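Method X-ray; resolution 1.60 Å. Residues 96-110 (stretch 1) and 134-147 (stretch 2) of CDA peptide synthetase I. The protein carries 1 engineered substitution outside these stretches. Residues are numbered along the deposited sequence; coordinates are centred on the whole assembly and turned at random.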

# COMPACT_ATOMS: atom_id res chain seq x y z
N VAL A 96 12.73 12.96 27.86
CA VAL A 96 11.96 12.19 26.89
C VAL A 96 11.41 13.11 25.80
O VAL A 96 10.63 14.02 26.09
CB VAL A 96 10.79 11.45 27.55
CG1 VAL A 96 9.95 10.74 26.50
CG2 VAL A 96 11.30 10.46 28.58
N PRO A 97 11.80 12.89 24.53
CA PRO A 97 11.35 13.80 23.48
C PRO A 97 9.83 13.76 23.27
O PRO A 97 9.22 12.70 23.44
CB PRO A 97 12.08 13.29 22.23
CG PRO A 97 12.36 11.86 22.52
CD PRO A 97 12.61 11.78 23.99
N TYR A 98 9.24 14.90 22.94
CA TYR A 98 7.85 14.97 22.54
C TYR A 98 7.75 14.74 21.04
O TYR A 98 8.61 15.20 20.28
CB TYR A 98 7.23 16.33 22.89
CG TYR A 98 6.96 16.57 24.35
CD1 TYR A 98 6.08 15.76 25.06
CD2 TYR A 98 7.55 17.63 25.02
CE1 TYR A 98 5.82 15.99 26.41
CE2 TYR A 98 7.30 17.87 26.36
CZ TYR A 98 6.43 17.05 27.05
OH TYR A 98 6.18 17.28 28.38
N THR A 99 6.72 14.03 20.60
CA THR A 99 6.44 13.94 19.18
C THR A 99 6.05 15.32 18.67
O THR A 99 5.09 15.91 19.18
CB THR A 99 5.32 12.93 18.87
OG1 THR A 99 5.78 11.61 19.15
CG2 THR A 99 4.91 13.01 17.39
N PRO A 100 6.78 15.86 17.68
CA PRO A 100 6.35 17.13 17.10
C PRO A 100 5.17 16.93 16.15
O PRO A 100 5.06 15.87 15.53
CB PRO A 100 7.59 17.61 16.35
CG PRO A 100 8.29 16.36 15.97
CD PRO A 100 8.03 15.37 17.07
N VAL A 101 4.31 17.93 16.06
CA VAL A 101 3.20 17.88 15.12
C VAL A 101 3.15 19.17 14.32
O VAL A 101 3.09 20.27 14.89
CB VAL A 101 1.85 17.67 15.83
CG1 VAL A 101 0.76 17.45 14.79
CG2 VAL A 101 1.93 16.48 16.78
N LEU A 102 3.18 19.03 13.01
CA LEU A 102 3.19 20.16 12.10
C LEU A 102 2.35 19.86 10.87
O LEU A 102 2.57 18.87 10.17
CB LEU A 102 4.62 20.49 11.68
CG LEU A 102 4.79 21.56 10.60
CD1 LEU A 102 4.36 22.92 11.12
CD2 LEU A 102 6.23 21.60 10.10
N LEU A 103 1.37 20.73 10.62
CA LEU A 103 0.64 20.71 9.36
C LEU A 103 1.05 21.93 8.55
O LEU A 103 0.70 23.07 8.88
CB LEU A 103 -0.87 20.71 9.58
CG LEU A 103 -1.70 20.77 8.30
CD1 LEU A 103 -1.46 19.54 7.44
CD2 LEU A 103 -3.17 20.93 8.62
N ARG A 104 1.81 21.70 7.48
CA ARG A 104 2.21 22.78 6.61
C ARG A 104 1.01 23.24 5.79
O ARG A 104 0.15 22.44 5.42
CB ARG A 104 3.34 22.35 5.67
CG ARG A 104 4.61 21.90 6.37
CD ARG A 104 5.70 21.62 5.35
NE ARG A 104 6.90 21.03 5.94
CZ ARG A 104 7.94 21.72 6.40
NH1 ARG A 104 7.94 23.04 6.36
NH2 ARG A 104 8.98 21.07 6.91
N HIS A 105 0.96 24.54 5.52
CA HIS A 105 0.02 25.08 4.54
C HIS A 105 0.78 25.70 3.39
O HIS A 105 1.49 26.69 3.56
CB HIS A 105 -0.91 26.13 5.15
CG HIS A 105 -1.93 26.64 4.19
ND1 HIS A 105 -2.46 27.91 4.26
CD2 HIS A 105 -2.52 26.05 3.12
CE1 HIS A 105 -3.33 28.08 3.28
NE2 HIS A 105 -3.39 26.96 2.57
N ILE A 106 0.63 25.09 2.22
CA ILE A 106 1.28 25.57 1.01
C ILE A 106 0.21 26.06 0.04
O ILE A 106 -0.52 25.27 -0.54
CB ILE A 106 2.13 24.46 0.37
CG1 ILE A 106 3.21 24.02 1.36
CG2 ILE A 106 2.76 24.96 -0.93
CD1 ILE A 106 4.03 22.84 0.90
N ASP A 107 0.13 27.38 -0.10
CA ASP A 107 -0.87 28.00 -0.95
C ASP A 107 -0.36 28.10 -2.38
O ASP A 107 0.44 28.98 -2.71
CB ASP A 107 -1.23 29.39 -0.41
CG ASP A 107 -2.41 30.01 -1.13
OD1 ASP A 107 -2.85 29.47 -2.17
OD2 ASP A 107 -2.91 31.07 -0.67
N LEU A 108 -0.83 27.20 -3.23
CA LEU A 108 -0.48 27.21 -4.64
C LEU A 108 -1.60 27.81 -5.48
O LEU A 108 -1.60 27.71 -6.71
CB LEU A 108 -0.15 25.79 -5.12
CG LEU A 108 1.02 25.12 -4.39
CD1 LEU A 108 1.16 23.66 -4.79
CD2 LEU A 108 2.32 25.87 -4.66
N SER A 109 -2.56 28.45 -4.81
CA SER A 109 -3.63 29.16 -5.51
C SER A 109 -3.05 30.42 -6.13
O SER A 109 -2.81 31.41 -5.43
CB SER A 109 -4.77 29.51 -4.56
OG SER A 109 -4.47 30.67 -3.81
N GLY A 110 -2.83 30.38 -7.43
CA GLY A 110 -2.18 31.46 -8.14
C GLY A 110 -1.10 30.92 -9.05
O GLY A 110 -0.69 31.59 -10.00
N ARG A 134 13.95 9.55 16.10
CA ARG A 134 13.21 10.79 16.35
C ARG A 134 11.71 10.51 16.23
O ARG A 134 11.26 10.06 15.19
CB ARG A 134 13.64 11.88 15.37
CG ARG A 134 15.12 12.22 15.43
N PRO A 135 10.95 10.78 17.30
CA PRO A 135 9.53 10.39 17.25
C PRO A 135 8.70 11.24 16.29
O PRO A 135 9.03 12.40 16.05
CB PRO A 135 9.06 10.59 18.69
CG PRO A 135 9.96 11.63 19.24
CD PRO A 135 11.30 11.41 18.59
N GLY A 136 7.64 10.66 15.75
CA GLY A 136 6.78 11.36 14.81
C GLY A 136 7.29 11.19 13.39
O GLY A 136 7.72 12.15 12.75
N LEU A 137 7.22 9.96 12.91
CA LEU A 137 7.82 9.60 11.64
C LEU A 137 6.85 9.83 10.49
O LEU A 137 6.53 8.93 9.72
CB LEU A 137 8.29 8.15 11.68
CG LEU A 137 9.46 7.98 12.66
CD1 LEU A 137 9.58 6.55 13.15
CD2 LEU A 137 10.76 8.43 12.01
N SER A 138 6.38 11.07 10.39
CA SER A 138 5.48 11.44 9.32
C SER A 138 5.65 12.90 8.94
O SER A 138 6.31 13.67 9.65
CB SER A 138 4.02 11.15 9.71
OG SER A 138 3.61 11.94 10.81
N SER A 139 5.06 13.26 7.81
CA SER A 139 5.16 14.59 7.25
C SER A 139 3.79 14.95 6.68
O SER A 139 3.21 14.17 5.93
CB SER A 139 6.24 14.65 6.18
OG SER A 139 6.36 15.94 5.62
N HIS A 140 3.28 16.12 7.05
CA HIS A 140 1.91 16.51 6.70
C HIS A 140 1.89 17.87 6.04
O HIS A 140 2.49 18.83 6.53
CB HIS A 140 1.03 16.53 7.95
CG HIS A 140 1.02 15.24 8.70
ND1 HIS A 140 -0.06 14.39 8.71
CD2 HIS A 140 1.96 14.65 9.48
CE1 HIS A 140 0.21 13.33 9.45
NE2 HIS A 140 1.43 13.46 9.93
N ALA A 141 1.18 17.96 4.92
CA ALA A 141 1.01 19.24 4.24
C ALA A 141 -0.39 19.36 3.64
O ALA A 141 -0.91 18.42 3.05
CB ALA A 141 2.06 19.40 3.15
N LEU A 142 -0.97 20.54 3.82
CA LEU A 142 -2.22 20.91 3.16
C LEU A 142 -1.90 21.88 2.04
O LEU A 142 -1.35 22.95 2.28
CB LEU A 142 -3.20 21.54 4.15
CG LEU A 142 -4.53 22.00 3.56
CD1 LEU A 142 -5.38 20.81 3.15
CD2 LEU A 142 -5.28 22.89 4.54
N PHE A 143 -2.22 21.48 0.81
CA PHE A 143 -2.05 22.36 -0.34
C PHE A 143 -3.37 23.03 -0.69
O PHE A 143 -4.41 22.37 -0.71
CB PHE A 143 -1.53 21.59 -1.55
CG PHE A 143 -0.17 20.98 -1.35
CD1 PHE A 143 0.97 21.68 -1.69
CD2 PHE A 143 -0.04 19.70 -0.84
CE1 PHE A 143 2.22 21.12 -1.51
CE2 PHE A 143 1.21 19.13 -0.67
CZ PHE A 143 2.34 19.85 -1.00
N THR A 144 -3.33 24.33 -0.97
CA THR A 144 -4.44 25.03 -1.60
C THR A 144 -4.14 25.10 -3.09
O THR A 144 -3.07 25.57 -3.49
CB THR A 144 -4.64 26.44 -1.02
OG1 THR A 144 -4.87 26.35 0.39
CG2 THR A 144 -5.83 27.13 -1.68
N LEU A 145 -5.08 24.64 -3.92
CA LEU A 145 -4.82 24.50 -5.36
C LEU A 145 -5.57 25.49 -6.24
O LEU A 145 -5.38 25.49 -7.46
CB LEU A 145 -5.19 23.08 -5.81
CG LEU A 145 -4.46 21.94 -5.11
CD1 LEU A 145 -4.89 20.62 -5.73
CD2 LEU A 145 -2.95 22.11 -5.20
N GLY A 146 -6.42 26.32 -5.65
CA GLY A 146 -7.24 27.21 -6.44
C GLY A 146 -8.55 26.54 -6.82
O GLY A 146 -8.63 25.31 -6.86
N GLY A 147 -9.57 27.34 -7.10
CA GLY A 147 -10.90 26.81 -7.31
C GLY A 147 -11.47 26.26 -6.01
O GLY A 147 -12.49 25.57 -6.01
O HOH W 1 4.67 17.53 9.16
O HOH W 2 5.32 18.54 6.04

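The parallel pairing of the two strands is extended at its N-terminal end by a water rather than by a direct backbone bond. Water 1 donates to Leu-102 O (2.7 Å) and accepts from His-140 N (2.9 Å), occupying the place where the next rung of the ladder would fall. Beyond it the chains close up, and a regular alternation begins: Arg-104 N donates to His-140 O (3.1 Å), Leu-142 N to Arg-104 O (2.7 Å), Ile-106 N to Leu-142 O (2.9 Å) and Thr-144 N to Ile-106 O (3.0 Å). In this parallel register, Arg-104 and Ile-106 each bond through both N and O to residues flanking their partners, Ala-141 and Phe-143. Leu-108 N continues the series to Thr-144 O at 2.8 Å, with a more bent N-H...O angle of 137°.

Side chains alternate between the sheet faces. On the face bearing His-105 and Thr-144, the imidazole reaches along the strand direction, and its NE2 lies 2.7 Å from Thr-144 OG1 in a nearly linear hydrogen bond at the ring edge. On the same face, Asp-107 OD1 accepts from both Ser-109 OG (2.6 Å) and Ser-109 N (2.8 Å), bracing the turn out of the strand. The opposite face is apolar around Phe-143, whose CE1 meets Ile-106 CD1 at 3.5 Å and whose CD1 meets Leu-108 CD1 at 3.7 Å. Farther back on this face, water 2 links Arg-104 NE (3.0 Å) to Ser-139 OG (2.8 Å) and also donates to His-140 O (2.9 Å).

Before the strands, Pro-135 packs its CG against Pro-97 CB (4.0 Å). Gly-136 follows, with Thr-99 CG2 3.6 Å from its CA; a CB here would lie only 2.9 Å from Thr-99 CG2, a clash, and the backbone angles independently call for glycine.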